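Multi-copper Oxidase CueO (Ochrobactrum, PDB 6EVG) oxidises lignin model compounds and lignosulfonate as a laccase-like enzyme, probably passing the electrons through its copper sites to dioxygen. Local coordinates at residues 332-336 with 414-418; 440-446 with 472-478; 425-429 with 466-470; 248-253 with 458-463; 343-347 with 397-401. All coordinates share one frame; numbering follows the deposited sequence.

Interaction 1: residues 332-336 with 414-418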
# COMPACT_ATOMS: atom_id res chain seq x y z
N ARG A 332 -23.42 1.04 13.23
CA ARG A 332 -22.30 1.88 13.54
C ARG A 332 -21.37 1.15 14.46
O ARG A 332 -21.81 0.60 15.50
CB ARG A 332 -22.75 3.22 14.13
CG ARG A 332 -21.64 4.31 14.08
CD ARG A 332 -22.21 5.70 14.21
NE ARG A 332 -21.19 6.70 14.01
CZ ARG A 332 -21.27 7.65 13.12
NH1 ARG A 332 -22.35 7.77 12.34
NH2 ARG A 332 -20.28 8.50 13.03
N ARG A 333 -20.10 1.15 14.15
CA ARG A 333 -19.05 0.60 14.98
C ARG A 333 -18.05 1.64 15.34
O ARG A 333 -17.98 2.69 14.67
CB ARG A 333 -18.35 -0.61 14.31
CG ARG A 333 -19.28 -1.73 13.92
CD ARG A 333 -18.47 -2.98 13.51
NE ARG A 333 -19.34 -3.94 12.83
CZ ARG A 333 -19.79 -5.06 13.34
NH1 ARG A 333 -19.54 -5.42 14.58
NH2 ARG A 333 -20.62 -5.80 12.59
N SER A 334 -17.20 1.35 16.30
CA SER A 334 -16.10 2.18 16.71
C SER A 334 -14.89 1.36 17.02
O SER A 334 -15.00 0.29 17.64
CB SER A 334 -16.51 2.96 17.98
OG SER A 334 -17.68 3.74 17.81
N PHE A 335 -13.70 1.85 16.61
CA PHE A 335 -12.45 1.26 16.95
C PHE A 335 -11.46 2.29 17.35
O PHE A 335 -11.38 3.38 16.73
CB PHE A 335 -11.89 0.35 15.81
CG PHE A 335 -12.81 -0.77 15.47
CD1 PHE A 335 -12.86 -1.91 16.24
CD2 PHE A 335 -13.73 -0.66 14.45
CE1 PHE A 335 -13.79 -2.90 15.96
CE2 PHE A 335 -14.65 -1.63 14.18
CZ PHE A 335 -14.70 -2.76 14.95
N PHE A 336 -10.66 1.99 18.34
CA PHE A 336 -9.59 2.83 18.90
C PHE A 336 -8.25 2.11 18.70
O PHE A 336 -8.10 0.93 19.08
CB PHE A 336 -9.87 3.10 20.39
CG PHE A 336 -8.79 3.83 21.10
CD1 PHE A 336 -8.29 5.03 20.62
CD2 PHE A 336 -8.22 3.30 22.25
CE1 PHE A 336 -7.30 5.71 21.31
CE2 PHE A 336 -7.20 3.97 22.92
CZ PHE A 336 -6.79 5.18 22.45
N ASP A 414 -13.71 -10.89 15.70
CA ASP A 414 -14.07 -9.60 16.32
C ASP A 414 -15.36 -9.00 15.79
O ASP A 414 -15.98 -8.22 16.53
CB ASP A 414 -12.89 -8.65 16.15
CG ASP A 414 -11.61 -9.22 16.78
OD1 ASP A 414 -11.54 -9.21 18.01
OD2 ASP A 414 -10.77 -9.77 16.03
N VAL A 415 -15.65 -9.25 14.51
CA VAL A 415 -16.76 -8.62 13.80
C VAL A 415 -17.46 -9.65 12.97
O VAL A 415 -16.82 -10.41 12.21
CB VAL A 415 -16.24 -7.46 12.91
CG1 VAL A 415 -17.23 -7.06 11.85
CG2 VAL A 415 -15.75 -6.28 13.75
N GLU A 416 -18.79 -9.63 13.04
CA GLU A 416 -19.65 -10.33 12.11
C GLU A 416 -20.42 -9.31 11.30
O GLU A 416 -21.25 -8.61 11.86
CB GLU A 416 -20.62 -11.28 12.83
CG GLU A 416 -19.94 -12.38 13.57
CD GLU A 416 -20.88 -13.36 14.28
OE1 GLU A 416 -22.11 -13.25 14.14
OE2 GLU A 416 -20.33 -14.28 14.90
N ALA A 417 -20.10 -9.19 10.02
CA ALA A 417 -20.72 -8.18 9.12
C ALA A 417 -21.66 -8.84 8.17
O ALA A 417 -21.34 -9.89 7.59
CB ALA A 417 -19.67 -7.41 8.35
N LYS A 418 -22.85 -8.31 7.96
CA LYS A 418 -23.74 -8.92 6.96
C LYS A 418 -23.16 -8.78 5.55
O LYS A 418 -22.73 -7.68 5.14
CB LYS A 418 -25.12 -8.31 7.04
CG LYS A 418 -25.85 -8.60 8.32
CD LYS A 418 -27.32 -8.25 8.29
CE LYS A 418 -27.53 -6.76 8.28
NZ LYS A 418 -28.85 -6.39 8.88
O HOH W 1 -20.13 -8.20 15.26
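Val415 meets two side chains of the 332-336 strand at once, chiefly one with each methyl group. CG1 lies over the centre of one face of the Arg333 guanidinium, with 3.6 Å between Val415 CG1 and Arg333 CZ, so a flat cationic group rests on a purely apolar knob. CG2 reaches Phe335 at the far end of the ring, where Val415 CG2 and Phe335 CZ are 3.9 Å apart in an oblique contact. A chi1 of 162°, with CG1 anti to the valine's own backbone N, puts CG1 against the guanidinium face and turns CG2 to the Phe335 ring.

The two strands do not pair, for their axes pass 11.0 Å apart. They are outer strands of the two sheets of a cupredoxin-type β-sandwich, the fold of each multicopper oxidase domain. The long Arg333 side chain, extended from CG to NE, spans the gap between them, while the Phe335 ring also meets Trp425 and packs edge-to-face with Phe488.

At Glu416 the contact becomes polar and runs through the backbone. Its carbonyl O lies at the edge of the guanidinium and takes a weak, bent bond from Arg333 NH2 (3.0 Å, 127° at the hydrogen). A water in the guanidinium plane accepts from Arg333 NH1 at 2.9 Å and from Glu416 N at 3.0 Å. The stronger partner of this arginine is Glu423, whose carboxylate forms a salt bridge with Arg333 NE. Ala417 adds a looser touch, its CA 4.2 Å from Arg333 NH2, while its methyl packs on Phe476.

Interaction 2: residues 440-446 with 472-478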
# COMPACT_ATOMS: atom_id res chain seq x y z
N GLY A 440 -10.68 -7.22 2.12
CA GLY A 440 -11.96 -7.79 1.73
C GLY A 440 -13.17 -6.89 1.76
O GLY A 440 -14.29 -7.36 1.63
N ALA A 441 -12.94 -5.58 1.89
CA ALA A 441 -13.98 -4.59 1.90
C ALA A 441 -13.39 -3.27 1.36
O ALA A 441 -12.15 -3.16 1.21
CB ALA A 441 -14.55 -4.41 3.27
N SER A 442 -14.26 -2.36 1.05
CA SER A 442 -13.87 -1.05 0.55
C SER A 442 -14.60 0.01 1.35
O SER A 442 -15.66 -0.26 1.90
CB SER A 442 -14.13 -0.91 -0.93
OG SER A 442 -13.40 -1.86 -1.68
N PHE A 443 -14.07 1.25 1.39
CA PHE A 443 -14.76 2.28 2.13
C PHE A 443 -14.64 3.64 1.46
O PHE A 443 -13.78 3.89 0.59
CB PHE A 443 -14.29 2.35 3.59
CG PHE A 443 -12.85 2.66 3.79
CD1 PHE A 443 -12.36 3.96 3.79
CD2 PHE A 443 -11.92 1.63 3.99
CE1 PHE A 443 -11.03 4.24 4.04
CE2 PHE A 443 -10.58 1.89 4.25
CZ PHE A 443 -10.14 3.19 4.24
N ARG A 444 -15.55 4.50 1.88
CA ARG A 444 -15.53 5.93 1.57
C ARG A 444 -15.26 6.70 2.83
O ARG A 444 -15.94 6.47 3.84
CB ARG A 444 -16.86 6.41 0.96
CG ARG A 444 -17.36 5.64 -0.23
CD ARG A 444 -16.50 5.78 -1.48
NE ARG A 444 -16.43 7.15 -2.00
CZ ARG A 444 -17.41 7.74 -2.68
NH1 ARG A 444 -18.56 7.16 -2.95
NH2 ARG A 444 -17.19 8.99 -3.14
N ILE A 445 -14.33 7.63 2.84
CA ILE A 445 -14.10 8.48 4.00
C ILE A 445 -15.25 9.52 4.03
O ILE A 445 -15.48 10.26 3.08
CB ILE A 445 -12.75 9.17 3.95
CG1 ILE A 445 -11.62 8.14 3.94
CG2 ILE A 445 -12.62 10.16 5.08
CD1 ILE A 445 -10.25 8.70 3.69
N LEU A 446 -15.96 9.55 5.16
CA LEU A 446 -17.01 10.55 5.41
C LEU A 446 -16.52 11.79 6.04
O LEU A 446 -16.97 12.90 5.69
CB LEU A 446 -18.12 9.93 6.30
CG LEU A 446 -18.82 8.71 5.77
CD1 LEU A 446 -19.76 8.17 6.82
CD2 LEU A 446 -19.55 8.94 4.47
N ILE A 472 -15.77 6.44 8.50
CA ILE A 472 -15.72 5.79 7.18
C ILE A 472 -16.99 5.00 6.96
O ILE A 472 -17.59 4.49 7.91
CB ILE A 472 -14.46 4.93 6.97
CG1 ILE A 472 -14.43 3.73 7.94
CG2 ILE A 472 -13.21 5.79 7.12
CD1 ILE A 472 -13.32 2.72 7.64
N LEU A 473 -17.39 4.89 5.70
CA LEU A 473 -18.56 4.15 5.23
C LEU A 473 -18.02 2.90 4.54
O LEU A 473 -17.42 3.00 3.47
CB LEU A 473 -19.43 5.01 4.33
CG LEU A 473 -20.64 4.30 3.72
CD1 LEU A 473 -21.66 3.87 4.82
CD2 LEU A 473 -21.33 5.20 2.70
N VAL A 474 -18.20 1.74 5.16
CA VAL A 474 -17.62 0.45 4.68
C VAL A 474 -18.67 -0.37 3.97
O VAL A 474 -19.81 -0.50 4.47
CB VAL A 474 -17.06 -0.34 5.88
CG1 VAL A 474 -16.32 -1.57 5.39
CG2 VAL A 474 -16.19 0.49 6.79
N HIS A 475 -18.29 -0.95 2.84
CA HIS A 475 -19.11 -1.84 2.07
C HIS A 475 -18.50 -3.25 2.10
O HIS A 475 -17.38 -3.44 1.63
CB HIS A 475 -19.26 -1.35 0.63
CG HIS A 475 -20.30 -2.07 -0.15
ND1 HIS A 475 -20.20 -2.24 -1.50
CD2 HIS A 475 -21.46 -2.66 0.22
CE1 HIS A 475 -21.27 -2.87 -1.94
NE2 HIS A 475 -22.07 -3.12 -0.91
N PHE A 476 -19.23 -4.22 2.65
CA PHE A 476 -18.73 -5.59 2.87
C PHE A 476 -19.10 -6.46 1.70
O PHE A 476 -19.96 -7.35 1.80
CB PHE A 476 -19.26 -6.13 4.18
CG PHE A 476 -18.68 -5.44 5.36
CD1 PHE A 476 -17.44 -5.82 5.86
CD2 PHE A 476 -19.34 -4.36 5.96
CE1 PHE A 476 -16.91 -5.17 6.94
CE2 PHE A 476 -18.77 -3.74 7.02
CZ PHE A 476 -17.56 -4.10 7.52
N ASP A 477 -18.48 -6.20 0.54
CA ASP A 477 -18.94 -6.84 -0.69
C ASP A 477 -18.32 -8.19 -1.01
O ASP A 477 -18.72 -8.84 -1.98
CB ASP A 477 -18.76 -5.90 -1.90
CG ASP A 477 -17.29 -5.51 -2.11
OD1 ASP A 477 -16.52 -4.96 -1.23
OD2 ASP A 477 -16.80 -5.80 -3.22
N ARG A 478 -17.36 -8.66 -0.21
CA ARG A 478 -16.70 -9.94 -0.46
C ARG A 478 -16.90 -10.91 0.72
O ARG A 478 -16.93 -10.50 1.88
CB ARG A 478 -15.22 -9.72 -0.71
CG ARG A 478 -14.98 -9.19 -2.13
CD ARG A 478 -13.73 -8.40 -2.13
NE ARG A 478 -13.98 -7.02 -1.85
CZ ARG A 478 -13.10 -6.01 -1.69
NH1 ARG A 478 -11.79 -6.11 -1.63
NH2 ARG A 478 -13.65 -4.83 -1.55
O HOH W 2 -16.68 -7.93 2.82
O HOH W 3 -10.51 -3.36 -1.24
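Phe443 and Ile472 pack diagonally across an antiparallel β ladder, in its tight part; the ladder places strand 442-448 at the rim of the four-stranded sheet in a cupredoxin-type domain. Ile472 CD1 sits over one face of the Phe443 ring, 4.1 Å from its centroid, in a CH-pi contact. The phenyl turns that face to Ile472 CD1 because CG lies between the backbone N and the carbonyl carbon (chi1 61°). Val474 and Ile445 share this buried side; Phe443 packs on Ile438 and Ala464 of the other sheet, and Ile445 on Ala464. Between the strands, Ser442 pairs with His475 and Arg444 with Leu473. The bond from His475 N to Ser442 O is nearly straight at 2.9 Å, whereas its return from Ser442 N to His475 O is weak at 3.4 Å.

From Ala441 outward, regular pairing gives way to water bridges and Arg478. One water donates to both Gly440 O and Arg478 O; another joins Ala441 O to Arg478 NH1. The Arg478 guanidinium lies flat over the Gly440-Ala441 peptide and also makes a cation-pi contact with Phe96. Asp477 OD1 holds it through a salt bridge on the syn lone pair, while Arg478 NH2 also donates to Ser442 OG at 3.0 Å, almost within the guanidinium plane.

Interaction 3: residues 425-429 with 466-470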
# COMPACT_ATOMS: atom_id res chain seq x y z
N TRP A 425 -18.00 3.21 10.44
CA TRP A 425 -17.02 2.97 11.49
C TRP A 425 -16.39 4.30 11.93
O TRP A 425 -15.85 5.04 11.09
CB TRP A 425 -15.94 2.04 11.02
CG TRP A 425 -16.37 0.61 10.79
CD1 TRP A 425 -17.63 0.11 10.61
CD2 TRP A 425 -15.50 -0.53 10.74
NE1 TRP A 425 -17.61 -1.26 10.51
CE2 TRP A 425 -16.32 -1.66 10.56
CE3 TRP A 425 -14.12 -0.68 10.80
CZ2 TRP A 425 -15.79 -2.96 10.51
CZ3 TRP A 425 -13.59 -1.97 10.76
CH2 TRP A 425 -14.41 -3.07 10.63
N ASP A 426 -16.44 4.57 13.22
CA ASP A 426 -15.69 5.62 13.92
C ASP A 426 -14.31 5.07 14.22
O ASP A 426 -14.20 4.00 14.83
CB ASP A 426 -16.45 6.02 15.27
CG ASP A 426 -17.70 6.83 15.05
OD1 ASP A 426 -17.69 7.85 14.34
OD2 ASP A 426 -18.78 6.49 15.60
N LEU A 427 -13.26 5.78 13.84
CA LEU A 427 -11.88 5.40 14.11
C LEU A 427 -11.17 6.50 14.86
O LEU A 427 -11.27 7.66 14.45
CB LEU A 427 -11.15 5.15 12.76
CG LEU A 427 -11.74 4.04 11.90
CD1 LEU A 427 -11.00 3.93 10.57
CD2 LEU A 427 -11.76 2.68 12.60
N THR A 428 -10.48 6.16 15.95
CA THR A 428 -9.84 7.16 16.80
C THR A 428 -8.40 6.79 17.09
O THR A 428 -8.09 5.60 17.31
CB THR A 428 -10.63 7.31 18.12
OG1 THR A 428 -10.87 6.10 18.72
CG2 THR A 428 -11.93 7.76 17.91
N THR A 429 -7.55 7.82 17.13
CA THR A 429 -6.17 7.66 17.58
C THR A 429 -5.91 8.62 18.75
O THR A 429 -6.64 9.57 18.98
CB THR A 429 -5.15 7.91 16.46
OG1 THR A 429 -5.22 9.29 16.06
CG2 THR A 429 -5.45 7.07 15.25
N ILE A 466 -5.38 7.75 9.78
CA ILE A 466 -6.26 8.25 10.86
C ILE A 466 -5.39 9.06 11.77
O ILE A 466 -4.38 8.63 12.29
CB ILE A 466 -6.96 7.11 11.58
CG1 ILE A 466 -7.50 6.05 10.63
CG2 ILE A 466 -8.04 7.68 12.50
CD1 ILE A 466 -8.44 6.52 9.57
N ASP A 467 -5.81 10.31 12.05
CA ASP A 467 -5.03 11.23 12.88
C ASP A 467 -6.01 12.05 13.69
O ASP A 467 -6.31 13.21 13.36
CB ASP A 467 -4.14 12.14 12.02
CG ASP A 467 -3.18 13.02 12.84
OD1 ASP A 467 -3.04 12.82 14.06
OD2 ASP A 467 -2.57 13.92 12.20
N GLY A 468 -6.43 11.51 14.82
CA GLY A 468 -7.44 12.09 15.70
C GLY A 468 -8.70 11.24 15.57
O GLY A 468 -8.83 10.19 16.21
N LYS A 469 -9.60 11.67 14.69
CA LYS A 469 -10.85 11.06 14.45
C LYS A 469 -11.13 10.95 12.96
O LYS A 469 -10.84 11.87 12.23
CB LYS A 469 -11.96 11.89 15.12
CG LYS A 469 -13.34 11.33 14.90
CD LYS A 469 -13.51 10.08 15.75
CE LYS A 469 -14.71 9.24 15.40
NZ LYS A 469 -15.98 10.03 15.34
N ALA A 470 -11.73 9.83 12.53
CA ALA A 470 -12.30 9.67 11.21
C ALA A 470 -13.59 8.92 11.26
O ALA A 470 -13.79 8.09 12.18
CB ALA A 470 -11.34 8.96 10.28
O HOH W 4 -3.34 11.16 16.52
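The flat carboxylate of Asp426 is approached by Lys469 from above its plane: NZ stands 55° out of that plane and makes a salt bridge with Asp426 OD1 at 2.9 Å. The other oxygen, OD2, is taken by Arg332 NE, so two cations grip the group from different oxygens. To get there the lysine chain bends at chi2 (73°) and again at chi4, passing over Thr428 on the opposite strand, with Thr428 CG2 only 3.5 Å from Lys469 CD. Leu427 and Ala470 exchange two backbone bonds as a hydrogen-bonded antiparallel pair, and Ala470 N lies in the carbonyl plane of Leu427 O at 2.9 Å. Thr428 and Lys469 follow as a non-hydrogen-bonded pair.

Where the strands run out, Thr429 continues the ladder with its backbone N and its hydroxyl. Its N donates to Gly468 O at 2.8 Å, and Gly468 N donates back to Thr429 OG1, also at 2.8 Å. A water links the same hydroxyl to Asp467 OD1. At the backbone angles of Gly468 a β carbon would press on the preceding carbonyl O. On the buried side, the Leu427 and Ile466 side chains cross at about a right angle, with Leu427 CD1 and Ile466 CD1 3.8 Å apart, while Thr429 CG2 packs on Ile466 CG2.

These are inner strands of a cupredoxin-type sheet, and Thr429 also touches His434, a ligand of the copper, with the metal about 7 Å from its side chain. The hydroxyl thus accepts the Gly468 N-H just where strand pairing ends, while the ion pairs keep to the partly exposed side.

Interaction 4: residues 248-253 with 458-463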
# COMPACT_ATOMS: atom_id res chain seq x y z
N SER A 248 -7.04 6.98 -6.11
CA SER A 248 -6.40 6.37 -4.93
C SER A 248 -6.65 4.85 -4.98
O SER A 248 -6.85 4.30 -6.07
CB SER A 248 -6.82 7.04 -3.62
OG SER A 248 -6.03 6.59 -2.52
N ASP A 249 -6.60 4.20 -3.83
CA ASP A 249 -6.51 2.72 -3.73
C ASP A 249 -7.54 2.03 -4.62
O ASP A 249 -7.24 1.01 -5.26
CB ASP A 249 -6.82 2.31 -2.27
CG ASP A 249 -6.14 3.11 -1.22
OD1 ASP A 249 -5.02 3.65 -1.41
OD2 ASP A 249 -6.79 3.23 -0.11
N GLY A 250 -8.79 2.50 -4.56
CA GLY A 250 -9.91 1.87 -5.20
C GLY A 250 -10.28 2.43 -6.54
O GLY A 250 -11.36 2.07 -7.07
N GLY A 251 -9.45 3.31 -7.10
CA GLY A 251 -9.65 3.79 -8.45
C GLY A 251 -9.90 5.28 -8.57
O GLY A 251 -9.53 6.09 -7.70
N PHE A 252 -10.44 5.63 -9.71
CA PHE A 252 -10.50 7.04 -10.14
C PHE A 252 -11.45 7.83 -9.29
O PHE A 252 -12.49 7.35 -8.79
CB PHE A 252 -10.85 7.13 -11.61
CG PHE A 252 -9.87 6.50 -12.52
CD1 PHE A 252 -8.53 6.92 -12.54
CD2 PHE A 252 -10.21 5.38 -13.33
CE1 PHE A 252 -7.61 6.32 -13.35
CE2 PHE A 252 -9.24 4.79 -14.14
CZ PHE A 252 -7.95 5.25 -14.15
N ILE A 253 -11.14 9.13 -9.22
CA ILE A 253 -12.08 10.14 -8.66
C ILE A 253 -12.67 10.93 -9.80
O ILE A 253 -12.01 11.21 -10.79
CB ILE A 253 -11.51 11.01 -7.61
CG1 ILE A 253 -10.26 11.69 -8.08
CG2 ILE A 253 -11.34 10.24 -6.31
CD1 ILE A 253 -9.84 12.89 -7.19
N SER A 458 -11.45 11.18 -1.42
CA SER A 458 -12.90 10.98 -1.32
C SER A 458 -13.44 9.79 -2.08
O SER A 458 -14.63 9.48 -1.93
CB SER A 458 -13.64 12.24 -1.77
OG SER A 458 -13.49 12.42 -3.19
N GLY A 459 -12.61 9.15 -2.90
CA GLY A 459 -13.08 8.03 -3.71
C GLY A 459 -13.09 6.70 -2.93
O GLY A 459 -13.09 6.68 -1.71
N TRP A 460 -13.11 5.60 -3.67
CA TRP A 460 -13.00 4.29 -2.98
C TRP A 460 -11.62 4.08 -2.44
O TRP A 460 -10.62 4.29 -3.20
CB TRP A 460 -13.39 3.16 -3.94
CG TRP A 460 -14.84 3.03 -4.15
CD1 TRP A 460 -15.58 3.27 -5.28
CD2 TRP A 460 -15.81 2.62 -3.15
NE1 TRP A 460 -16.91 3.06 -5.06
CE2 TRP A 460 -17.09 2.62 -3.75
CE3 TRP A 460 -15.69 2.20 -1.83
CZ2 TRP A 460 -18.23 2.22 -3.06
CZ3 TRP A 460 -16.86 1.79 -1.16
CH2 TRP A 460 -18.07 1.78 -1.77
N LYS A 461 -11.52 3.67 -1.18
CA LYS A 461 -10.23 3.43 -0.56
C LYS A 461 -10.27 2.11 0.22
O LYS A 461 -11.33 1.56 0.54
CB LYS A 461 -9.81 4.62 0.32
CG LYS A 461 -9.28 5.78 -0.60
CD LYS A 461 -8.74 6.98 0.09
CE LYS A 461 -7.59 6.69 0.98
NZ LYS A 461 -6.37 6.05 0.37
N ASP A 462 -9.06 1.60 0.49
CA ASP A 462 -8.90 0.46 1.39
C ASP A 462 -7.91 0.73 2.49
O ASP A 462 -7.81 -0.13 3.40
CB ASP A 462 -8.56 -0.86 0.61
CG ASP A 462 -7.27 -0.79 -0.19
OD1 ASP A 462 -6.21 -0.46 0.42
OD2 ASP A 462 -7.30 -1.08 -1.41
N THR A 463 -7.16 1.83 2.47
CA THR A 463 -6.17 2.15 3.46
C THR A 463 -6.30 3.68 3.69
O THR A 463 -6.43 4.41 2.71
CB THR A 463 -4.75 1.79 3.02
OG1 THR A 463 -4.75 0.39 2.61
CG2 THR A 463 -3.74 2.00 4.08
O HOH W 5 -9.93 6.47 -4.86
O HOH W 6 -12.74 5.63 -6.57
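A type I β turn from Ser248 to Gly251 presses its third residue on the 458-463 loop, where Gly250 N donates to Trp460 O at 2.9 Å from well above the carbonyl plane. The approach is so close that a β carbon on Gly250 would clash with Trp460 CB. Two waters bridge the backbones, one joining Gly251 O to Trp460 O, the other Phe252 O to Trp460 N.

Asp249 carries the polar core. Its OD2 accepts from three donors: Asp462 N on the anti lone pair at 2.9 Å, and Thr463 N and Lys461 NZ, which come from out of the carboxylate plane, on opposite sides. The Lys461 chain doubles back at chi3 and chi4 (60° and 58°), and the bends bring its ammonium to Asp249 OD2 at 2.9 Å, Ser248 OG at 3.0 Å and Thr463 O at 2.9 Å. Ser248 OG also bonds to Arg269 O. Glu268 adds a second carboxylate. With a methionine in place of Lys461, the carboxylates of Asp249 and Glu268 would probably be left without their shared cation, and Thr463 O would lose its donor.

The turn closes a hairpin of the second cupredoxin-type domain, whereas the loop belongs to the third. Asp462 OD1 lies 3.8 Å from Asp249 OD2, yet Arg269 pairs with the other oxygen of Asp462. Buried charges of both signs thus probably compensate one another across the domain interface.

Interaction 5: residues 343-347 with 397-401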
# COMPACT_ATOMS: atom_id res chain seq x y z
N GLU A 343 1.26 0.48 29.63
CA GLU A 343 1.69 -0.90 29.94
C GLU A 343 3.01 -1.21 29.23
O GLU A 343 3.89 -1.83 29.79
CB GLU A 343 0.54 -1.85 29.59
CG GLU A 343 -0.69 -1.75 30.55
CD GLU A 343 -0.52 -2.13 32.09
OE1 GLU A 343 0.38 -2.92 32.48
OE2 GLU A 343 -1.34 -1.67 32.96
N ASN A 344 3.16 -0.80 27.96
CA ASN A 344 4.40 -1.03 27.22
C ASN A 344 5.58 -0.19 27.73
O ASN A 344 6.71 -0.66 27.70
CB ASN A 344 4.17 -0.78 25.73
CG ASN A 344 3.23 -1.81 25.11
OD1 ASN A 344 3.27 -3.01 25.45
ND2 ASN A 344 2.42 -1.35 24.19
N MET A 345 5.37 1.04 28.24
CA MET A 345 6.51 1.86 28.78
C MET A 345 6.99 1.24 30.06
O MET A 345 8.21 1.27 30.39
CB MET A 345 6.10 3.34 28.98
CG MET A 345 6.09 4.19 27.71
SD MET A 345 7.66 4.54 26.81
CE MET A 345 8.37 5.57 28.08
N LYS A 346 6.07 0.64 30.80
CA LYS A 346 6.46 -0.06 32.02
C LYS A 346 7.40 -1.22 31.67
O LYS A 346 8.38 -1.42 32.35
CB LYS A 346 5.23 -0.60 32.71
CG LYS A 346 5.56 -1.29 33.98
CD LYS A 346 4.31 -1.57 34.76
CE LYS A 346 4.68 -2.39 36.00
NZ LYS A 346 3.52 -2.70 36.83
N LEU A 347 7.12 -1.90 30.58
CA LEU A 347 7.97 -2.98 30.09
C LEU A 347 9.33 -2.46 29.75
O LEU A 347 10.32 -3.03 30.15
CB LEU A 347 7.28 -3.62 28.87
CG LEU A 347 7.96 -4.75 28.15
CD1 LEU A 347 8.11 -5.97 29.07
CD2 LEU A 347 7.10 -5.04 26.93
N SER A 397 8.42 -10.17 22.59
CA SER A 397 8.85 -8.93 23.23
C SER A 397 8.09 -8.59 24.49
O SER A 397 8.57 -7.75 25.27
CB SER A 397 8.72 -7.78 22.23
OG SER A 397 7.37 -7.51 21.93
N GLY A 398 6.86 -9.07 24.60
CA GLY A 398 5.95 -8.55 25.64
C GLY A 398 5.15 -7.35 25.30
O GLY A 398 4.22 -7.01 26.03
N VAL A 399 5.48 -6.68 24.19
CA VAL A 399 4.72 -5.51 23.79
C VAL A 399 3.40 -5.98 23.22
O VAL A 399 3.36 -6.93 22.41
CB VAL A 399 5.52 -4.73 22.70
CG1 VAL A 399 4.71 -3.62 22.11
CG2 VAL A 399 6.87 -4.25 23.24
N GLU A 400 2.31 -5.31 23.56
CA GLU A 400 0.99 -5.62 23.04
C GLU A 400 0.25 -4.34 22.70
O GLU A 400 0.36 -3.34 23.43
CB GLU A 400 0.16 -6.47 24.01
CG GLU A 400 0.77 -7.81 24.46
CD GLU A 400 -0.10 -8.57 25.47
OE1 GLU A 400 -1.08 -8.03 25.99
OE2 GLU A 400 0.24 -9.69 25.83
N MET A 401 -0.55 -4.38 21.65
CA MET A 401 -1.44 -3.29 21.26
C MET A 401 -2.74 -3.92 20.79
O MET A 401 -2.86 -5.17 20.64
CB MET A 401 -0.79 -2.46 20.14
CG MET A 401 0.43 -1.77 20.58
SD MET A 401 1.08 -0.71 19.26
CE MET A 401 2.55 -0.17 20.01
O HOH W 7 2.81 -4.92 27.22
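Asn344 OD1 is gripped twice, by a water at 2.6 Å and by Glu400 N at 3.1 Å. The same water also donates to Gly398 O, tying the helix to the loop a second time. From the other corner of the carboxamide, Asn344 ND2 donates to Glu400 O at 3.0 Å with the acceptor close to the amide plane, so one side chain answers both the N-H and the C=O of a single residue. Arg340 NH1 bonds that same Glu400 carbonyl. Were Asn344 replaced by an alanine, Glu400 N would probably lose its mate, the water an acceptor, and the loop would be freer to shift from the helix.

Helix 341-348 and the 397-401 loop flank a long methionine-rich segment that is not modelled, consistent with mobility. Met401, the last residue of 397-401, comes about 6 Å from the copper with its side chain. One turn further along the helix, Leu347 lays CD2 on the loop backbone, 3.4 Å from Gly398 C, helped by a chi1 of 179° that swings CG anti to the backbone N. Gly398 has little room for a β carbon there. Next to it, Leu347 CD2 meets Val399 CG2 at 3.8 Å, while Val399 CG1 packs on the Asn344 amide. The loop holds its own shape through an ST turn, Ser397 OG accepting from Val399 N at 3.1 Å and also bonding to Ala394 O.

Overall arrangement
Interactions 1, 2 and 3 all draw on one four-stranded sheet of the third cupredoxin-type domain, ordered 332-336, 422-428, 469-475, 442-448. Their centres lie 12 to 15 Å apart and they touch: interactions 2 and 3 share strand 469-475, and interaction 1 adds the neighbouring outer strand plus one from the opposing sheet. Interaction 4, centred 10 Å from interaction 2, carries the same domain over to the second. Interaction 5 stands apart, 23 Å or more from the rest, on the copper side. Along the chain it is nested within interaction 1, itself nested within interaction 4, while 2, 3 and 4 interleave, so distant sequence segments converge on the copper-bearing domain.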